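Local coordinates for carbohydrate binding module (Ruminococcus flavefaciens, PDB 4V1L), which probably binds carbohydrate as a non-catalytic beta-sandwich module of the galactose-binding-like kind, at residues Ile8-Lys13 with Ile26-Lys31; Phe33-Ser38 with Ile102-Gly107; Lys52-Tyr57 with Ile117-Phe122. All coordinates share one frame; numbering follows the deposited sequence.

Interaction 1. Residues Ile8-Lys13 with Ile26-Lys31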
# COMPACT_ATOMS: atom_id res chain seq x y z
N ILE A 8 7.96 4.48 5.94
CA ILE A 8 8.38 5.63 5.12
C ILE A 8 7.36 6.76 5.25
O ILE A 8 6.18 6.53 5.51
CB ILE A 8 8.58 5.28 3.63
CG1 ILE A 8 7.29 4.73 3.02
CG2 ILE A 8 9.74 4.33 3.50
CD1 ILE A 8 7.36 4.53 1.51
N LYS A 9 7.82 7.99 5.00
CA LYS A 9 6.95 9.17 5.09
C LYS A 9 7.06 9.92 3.76
O LYS A 9 7.82 10.85 3.63
CB LYS A 9 7.36 10.06 6.26
CG LYS A 9 7.05 9.43 7.61
CD LYS A 9 7.03 10.44 8.78
CE LYS A 9 5.75 11.31 8.80
NZ LYS A 9 4.80 10.97 9.90
N PRO A 10 6.27 9.51 2.78
CA PRO A 10 6.46 10.09 1.43
C PRO A 10 5.79 11.44 1.22
O PRO A 10 6.14 12.11 0.25
CB PRO A 10 5.80 9.08 0.51
CG PRO A 10 4.91 8.26 1.35
CD PRO A 10 5.32 8.39 2.79
N ASN A 11 4.88 11.85 2.10
CA ASN A 11 4.15 13.12 1.97
C ASN A 11 3.66 13.29 0.54
O ASN A 11 3.87 14.32 -0.10
CB ASN A 11 5.04 14.30 2.37
CG ASN A 11 4.27 15.60 2.47
OD1 ASN A 11 3.14 15.64 2.96
ND2 ASN A 11 4.89 16.69 2.03
N LYS A 12 3.02 12.25 0.03
CA LYS A 12 2.65 12.23 -1.38
C LYS A 12 1.20 12.66 -1.58
O LYS A 12 0.28 11.99 -1.11
CB LYS A 12 2.87 10.85 -1.95
CG LYS A 12 2.65 10.83 -3.46
CD LYS A 12 2.90 9.48 -4.02
CE LYS A 12 2.59 9.49 -5.52
NZ LYS A 12 3.38 10.51 -6.27
N LYS A 13 0.99 13.76 -2.29
CA LYS A 13 -0.35 14.27 -2.55
C LYS A 13 -0.94 13.47 -3.71
O LYS A 13 -0.28 13.28 -4.72
CB LYS A 13 -0.34 15.77 -2.91
CG LYS A 13 -1.73 16.38 -3.03
CD LYS A 13 -1.65 17.86 -3.40
CE LYS A 13 -2.50 18.21 -4.62
NZ LYS A 13 -3.86 18.70 -4.26
N ILE A 26 -0.48 3.36 -6.74
CA ILE A 26 0.64 4.22 -6.35
C ILE A 26 1.73 3.35 -5.75
O ILE A 26 1.51 2.68 -4.76
CB ILE A 26 0.19 5.30 -5.36
CG1 ILE A 26 -0.85 6.21 -6.04
CG2 ILE A 26 1.34 6.19 -4.94
CD1 ILE A 26 -1.82 6.80 -5.06
N GLY A 27 2.90 3.36 -6.37
CA GLY A 27 3.97 2.44 -6.00
C GLY A 27 5.03 3.04 -5.09
O GLY A 27 5.37 4.22 -5.21
N PHE A 28 5.55 2.21 -4.19
CA PHE A 28 6.67 2.58 -3.33
C PHE A 28 7.67 1.44 -3.41
O PHE A 28 7.31 0.27 -3.20
CB PHE A 28 6.19 2.78 -1.87
CG PHE A 28 5.13 3.85 -1.75
CD1 PHE A 28 5.51 5.17 -1.69
CD2 PHE A 28 3.79 3.52 -1.81
CE1 PHE A 28 4.55 6.17 -1.65
CE2 PHE A 28 2.82 4.51 -1.78
CZ PHE A 28 3.19 5.83 -1.68
N SER A 29 8.91 1.77 -3.69
CA SER A 29 9.97 0.77 -3.75
C SER A 29 10.28 0.22 -2.35
O SER A 29 10.44 0.98 -1.39
CB SER A 29 11.24 1.35 -4.35
OG SER A 29 11.00 1.85 -5.69
N TYR A 30 10.36 -1.11 -2.22
CA TYR A 30 10.70 -1.69 -0.95
C TYR A 30 12.06 -1.21 -0.45
O TYR A 30 12.29 -1.13 0.77
CB TYR A 30 10.68 -3.20 -1.03
CG TYR A 30 9.31 -3.78 -1.00
CD1 TYR A 30 8.49 -3.64 0.12
CD2 TYR A 30 8.83 -4.55 -2.07
CE1 TYR A 30 7.26 -4.24 0.17
CE2 TYR A 30 7.58 -5.11 -2.03
CZ TYR A 30 6.80 -4.97 -0.90
OH TYR A 30 5.53 -5.56 -0.83
N LYS A 31 12.98 -0.87 -1.37
CA LYS A 31 14.28 -0.40 -0.95
C LYS A 31 14.21 0.88 -0.11
O LYS A 31 15.10 1.13 0.72
CB LYS A 31 15.20 -0.22 -2.16
CG LYS A 31 14.88 0.95 -3.04
CD LYS A 31 15.78 0.98 -4.28
CE LYS A 31 17.25 1.03 -3.91
NZ LYS A 31 18.11 1.38 -5.07
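Phe28, on strand 25-29, reaches across to strand 5-15 and meets Ile8, Pro10 and Lys12 one after another along its length. Its CG stands anti to the carbonyl carbon, beside the backbone N (chi1 -58°), which directs the ring at segment 8-13. At the root, Phe28 CB lies 4.0 Å from Ile8 CD1. Further out, Phe28 CD1 is 3.8 Å from the same methyl, which comes at the ring obliquely. The next carbon, Phe28 CE1, sits 3.7 Å from Pro10 CG, the two side chains crossing at about a right angle. At the far end Phe28 CZ meets the aliphatic part of Lys12, 4.3 Å from its CD. That lysine also runs its methylenes past Ile26 CG2, but Ile26 has two conformers, so this touch is less certain than those of Phe28. A G1 beta bulge at Asn11 and Lys12, both facing Ile124, interrupts the strand here. Ile110 and Ile124 add further apolar contacts around the phenylalanine. Were Phe28 replaced by an alanine, Ile8 CD1 and Pro10 CG would probably lose the ring they share, and a gap would open between the two strands. Since strands 5-15 and 25-29 belong to different antiparallel sheets, this is the face-to-face apolar packing characteristic of a beta sandwich.

Interaction 2. Residues Phe33-Ser38 with Ile102-Gly107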
# COMPACT_ATOMS: atom_id res chain seq x y z
N PHE A 33 12.27 1.39 2.28
CA PHE A 33 11.96 1.02 3.68
C PHE A 33 13.17 0.54 4.47
O PHE A 33 13.22 0.73 5.68
CB PHE A 33 10.88 -0.05 3.75
CG PHE A 33 9.53 0.40 3.28
CD1 PHE A 33 9.20 0.38 1.91
CD2 PHE A 33 8.53 0.72 4.18
CE1 PHE A 33 7.92 0.75 1.49
CE2 PHE A 33 7.28 1.11 3.76
CZ PHE A 33 6.96 1.11 2.42
N GLY A 34 14.11 -0.12 3.80
CA GLY A 34 15.28 -0.71 4.47
C GLY A 34 15.05 -2.14 4.92
O GLY A 34 15.84 -2.71 5.68
N ILE A 35 13.94 -2.73 4.49
CA ILE A 35 13.60 -4.12 4.80
C ILE A 35 14.66 -5.11 4.28
O ILE A 35 15.17 -4.94 3.16
CB ILE A 35 12.18 -4.47 4.29
CG1 ILE A 35 11.74 -5.88 4.74
CG2 ILE A 35 12.03 -4.33 2.76
CD1 ILE A 35 10.26 -6.13 4.62
N SER A 36 14.94 -6.14 5.07
CA SER A 36 15.84 -7.23 4.68
C SER A 36 15.05 -8.31 3.92
O SER A 36 13.89 -8.57 4.21
CB SER A 36 16.50 -7.84 5.91
OG SER A 36 17.09 -9.12 5.65
N SER A 37 15.72 -8.98 2.98
CA SER A 37 15.11 -10.13 2.31
C SER A 37 14.81 -11.29 3.27
O SER A 37 14.06 -12.21 2.90
CB SER A 37 15.99 -10.60 1.14
OG SER A 37 17.19 -11.12 1.61
N SER A 38 15.34 -11.27 4.51
CA SER A 38 15.04 -12.29 5.50
C SER A 38 13.69 -12.09 6.20
O SER A 38 13.27 -12.97 6.96
CB SER A 38 16.13 -12.36 6.59
OG SER A 38 16.14 -11.19 7.41
N ILE A 102 6.90 -12.35 -1.40
CA ILE A 102 7.13 -10.93 -1.75
C ILE A 102 8.59 -10.72 -2.13
O ILE A 102 9.52 -11.27 -1.49
CB ILE A 102 6.71 -9.99 -0.61
CG1 ILE A 102 5.18 -9.92 -0.54
CG2 ILE A 102 7.32 -8.59 -0.77
CD1 ILE A 102 4.64 -9.11 0.61
N GLN A 103 8.79 -9.95 -3.19
CA GLN A 103 10.12 -9.60 -3.66
C GLN A 103 10.47 -8.19 -3.26
O GLN A 103 9.99 -7.22 -3.85
CB GLN A 103 10.22 -9.75 -5.19
CG GLN A 103 11.54 -9.27 -5.79
CD GLN A 103 12.74 -10.05 -5.25
OE1 GLN A 103 13.16 -9.87 -4.11
NE2 GLN A 103 13.30 -10.92 -6.09
N THR A 104 11.33 -8.06 -2.24
CA THR A 104 11.75 -6.72 -1.82
C THR A 104 12.97 -6.22 -2.57
O THR A 104 13.34 -5.04 -2.44
CB THR A 104 12.04 -6.69 -0.30
OG1 THR A 104 13.12 -7.57 0.02
CG2 THR A 104 10.78 -7.10 0.46
N GLN A 105 13.64 -7.10 -3.29
CA GLN A 105 14.90 -6.78 -3.94
C GLN A 105 14.69 -6.42 -5.40
O GLN A 105 13.61 -6.64 -5.95
CB GLN A 105 15.85 -7.97 -3.87
CG GLN A 105 16.06 -8.56 -2.49
CD GLN A 105 17.23 -9.54 -2.45
OE1 GLN A 105 18.38 -9.19 -2.76
NE2 GLN A 105 16.94 -10.76 -2.10
N TYR A 106 15.74 -5.87 -5.99
CA TYR A 106 15.83 -5.68 -7.46
C TYR A 106 14.67 -4.86 -8.00
O TYR A 106 14.16 -5.11 -9.12
CB TYR A 106 15.97 -7.06 -8.17
CG TYR A 106 17.09 -7.86 -7.57
CD1 TYR A 106 18.38 -7.31 -7.48
CD2 TYR A 106 16.88 -9.10 -6.98
CE1 TYR A 106 19.43 -7.98 -6.90
CE2 TYR A 106 17.94 -9.79 -6.40
CZ TYR A 106 19.22 -9.22 -6.35
OH TYR A 106 20.29 -9.86 -5.76
N GLY A 107 14.28 -3.86 -7.22
CA GLY A 107 13.27 -2.91 -7.68
C GLY A 107 11.85 -3.29 -7.30
O GLY A 107 10.92 -2.62 -7.74
O HOH W 1 15.33 -6.12 0.70
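Thr104 OG1 and the backbone O of Ile35 are joined by one water, which lies 2.7 Å from Ile35 O and donates to it. The same water is 2.7 Å from Thr104 OG1. Thr104 holds OG1 between its backbone N and carbonyl carbon (chi1 63°), a rotation that sends the hydroxyl to the water and leaves CG2 to the apolar partner. Thr104 CG2 accordingly packs 3.8 Å from Ile35 CG2, with the two side chains crossing at about a right angle. One threonine therefore meets the 33-38 loop with both of its branches.

A second touch lies farther along the two loops. The side chain of Gln105 runs out extended beyond CG and brings its NE2 to 3.4 Å from Ser37 CB, a van der Waals contact of the amide with the serine methylene. Each loop is also braced from within. Gln105 N donates to Gln103 OE1 over 2.9 Å, coming from well above the carbonyl plane, 43° out of it. On the other loop Ser36 OG and Ser38 OG form a hydrogen bond of 2.9 Å, and Ser36 N is held by Glu39 OE1.

Beneath this surface contact Ile35 packs against Leu129, Leu131, Tyr6 and Ile41, while Thr104 touches Tyr30. The arrangement is that of two loops meeting at one end of a beta sandwich: a water bridge and a methyl pair join the loop between strands 25-29 and 41-49 to the one between helix 96-99 and strand 109-113.

Interaction 3. Residues Lys52-Tyr57 with Ile117-Phe122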
# COMPACT_ATOMS: atom_id res chain seq x y z
N LYS A 52 -10.52 17.74 4.30
CA LYS A 52 -11.92 17.55 4.68
C LYS A 52 -12.13 16.09 5.03
O LYS A 52 -11.17 15.30 4.96
CB LYS A 52 -12.86 17.99 3.57
CG LYS A 52 -12.66 17.24 2.28
CD LYS A 52 -13.38 17.94 1.14
CE LYS A 52 -12.69 17.69 -0.19
NZ LYS A 52 -12.67 18.92 -1.04
N ASN A 53 -13.34 15.73 5.45
CA ASN A 53 -13.62 14.36 5.86
C ASN A 53 -13.37 13.42 4.68
O ASN A 53 -13.79 13.69 3.56
CB ASN A 53 -15.04 14.22 6.41
CG ASN A 53 -15.22 14.92 7.75
OD1 ASN A 53 -14.25 15.23 8.46
ND2 ASN A 53 -16.46 15.17 8.12
N ILE A 54 -12.65 12.34 4.94
CA ILE A 54 -12.19 11.47 3.87
C ILE A 54 -13.35 10.68 3.26
O ILE A 54 -13.45 10.58 2.02
CB ILE A 54 -11.05 10.58 4.38
CG1 ILE A 54 -9.81 11.47 4.58
CG2 ILE A 54 -10.77 9.43 3.39
CD1 ILE A 54 -8.72 10.84 5.41
N GLY A 55 -14.22 10.14 4.10
CA GLY A 55 -15.29 9.27 3.61
C GLY A 55 -14.80 7.89 3.19
O GLY A 55 -13.88 7.33 3.78
N LYS A 56 -15.44 7.33 2.17
CA LYS A 56 -15.14 5.97 1.74
C LYS A 56 -14.00 5.88 0.75
O LYS A 56 -13.92 6.65 -0.19
CB LYS A 56 -16.36 5.24 1.18
CG LYS A 56 -17.04 4.36 2.21
CD LYS A 56 -18.15 3.49 1.62
CE LYS A 56 -19.33 4.31 1.16
NZ LYS A 56 -19.91 5.22 2.17
N TYR A 57 -13.14 4.91 1.02
CA TYR A 57 -12.07 4.42 0.15
C TYR A 57 -12.42 3.02 -0.31
O TYR A 57 -12.91 2.20 0.46
CB TYR A 57 -10.75 4.38 0.93
CG TYR A 57 -9.71 3.43 0.35
CD1 TYR A 57 -8.84 3.86 -0.66
CD2 TYR A 57 -9.59 2.12 0.80
CE1 TYR A 57 -7.89 3.00 -1.19
CE2 TYR A 57 -8.64 1.27 0.27
CZ TYR A 57 -7.79 1.71 -0.71
OH TYR A 57 -6.85 0.85 -1.22
N ILE A 117 -12.17 7.21 -3.90
CA ILE A 117 -12.12 7.83 -2.57
C ILE A 117 -13.03 9.05 -2.59
O ILE A 117 -12.98 9.87 -3.53
CB ILE A 117 -10.68 8.13 -2.09
CG1 ILE A 117 -10.66 8.46 -0.60
CG2 ILE A 117 -9.98 9.20 -2.93
CD1 ILE A 117 -9.26 8.42 -0.01
N ASP A 118 -13.91 9.15 -1.59
CA ASP A 118 -14.93 10.19 -1.57
C ASP A 118 -14.33 11.60 -1.59
O ASP A 118 -14.79 12.46 -2.33
CB ASP A 118 -15.83 10.08 -0.34
CG ASP A 118 -16.90 9.02 -0.47
OD1 ASP A 118 -17.25 8.62 -1.59
OD2 ASP A 118 -17.40 8.59 0.58
N CYS A 119 -13.30 11.83 -0.80
CA CYS A 119 -12.71 13.18 -0.69
C CYS A 119 -11.88 13.65 -1.90
O CYS A 119 -11.55 14.80 -1.99
CB CYS A 119 -11.90 13.30 0.59
SG CYS A 119 -10.41 12.30 0.65
N ASP A 120 -11.58 12.77 -2.82
CA ASP A 120 -10.78 13.09 -4.02
C ASP A 120 -9.30 13.33 -3.77
O ASP A 120 -8.49 12.49 -4.16
CB ASP A 120 -11.34 14.20 -4.92
CG ASP A 120 -10.90 14.01 -6.36
OD1 ASP A 120 -10.75 12.85 -6.77
OD2 ASP A 120 -10.61 14.97 -7.06
N GLU A 121 -8.98 14.43 -3.07
CA GLU A 121 -7.60 14.84 -2.80
C GLU A 121 -7.20 14.43 -1.39
O GLU A 121 -7.92 14.71 -0.43
CB GLU A 121 -7.44 16.36 -2.88
CG GLU A 121 -7.55 16.91 -4.28
CD GLU A 121 -7.38 18.42 -4.36
OE1 GLU A 121 -6.51 18.97 -3.63
OE2 GLU A 121 -8.09 19.04 -5.18
N PHE A 122 -6.05 13.80 -1.28
CA PHE A 122 -5.56 13.36 0.02
C PHE A 122 -4.06 13.24 -0.07
O PHE A 122 -3.49 13.32 -1.16
CB PHE A 122 -6.21 12.02 0.42
CG PHE A 122 -5.83 10.85 -0.45
CD1 PHE A 122 -6.49 10.61 -1.65
CD2 PHE A 122 -4.83 9.97 -0.06
CE1 PHE A 122 -6.15 9.52 -2.44
CE2 PHE A 122 -4.49 8.87 -0.85
CZ PHE A 122 -5.15 8.66 -2.05
O HOH W 2 -19.98 7.96 0.35
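Asp118 turns its CG anti to the carbonyl carbon, beside its own backbone N (chi1 -79°), and this brings the carboxylate to the backbone N of Lys56. Asp118 OD2 then accepts from Lys56 N over 2.8 Å, a nearly straight bond at 170°, with the N-H arriving from above the carboxylate plane, 56° out of it. The backbone answers in the other direction: Asp118 N donates to Lys56 O at 2.9 Å, and Ile117 CA adds a CA-H...O contact to the same oxygen at 3.2 Å. OD2 also takes a hydrogen bond from a water 2.7 Å away, which Lys56 NZ reaches only weakly, and Asp118 OD1 is held by Trp116 NE1. Gly55 passes close beside the aspartate at positive phi, where a CB would collide with Asp118 OD2.

Below this polar layer Ile54 CG2 lies 3.9 Å from Ile117 CD1, the methyl that also rests over one face of the Phe122 ring, toward its rim. Tyr57 and Ile117 form an antiparallel non-hydrogen-bonded pair, from which a type I turn leads away through Asp118 and Cys119; Cys119 N bonds weakly to Ile54 O. The carboxylate thus stands in for a backbone acceptor where the strand pairing ends. Two N-H donors, a water and the nearby lysine charge would together tend to keep it ionised.

Interactions 1 and 2 have centres about 14 Å apart and touch: Tyr30 packs on residues 102-104, and Ile8 on Phe33. Interaction 3 is farther off, about 19 Å from interaction 1 and about 31 Å from interaction 2, which lies on the other side of the chain's centre. Strands 5-15 and 121-131 are neighbours in one sheet, and a salt bridge from Lys13 (one of two conformers, so less certain) to Glu121 ties interactions 1 and 3. Along the chain interaction 1 closes first; the segments of the other two then alternate. Interaction 1 joins the two sheets in the middle, interaction 3 where the chain passes between them, and interaction 2 joins loops at the other end.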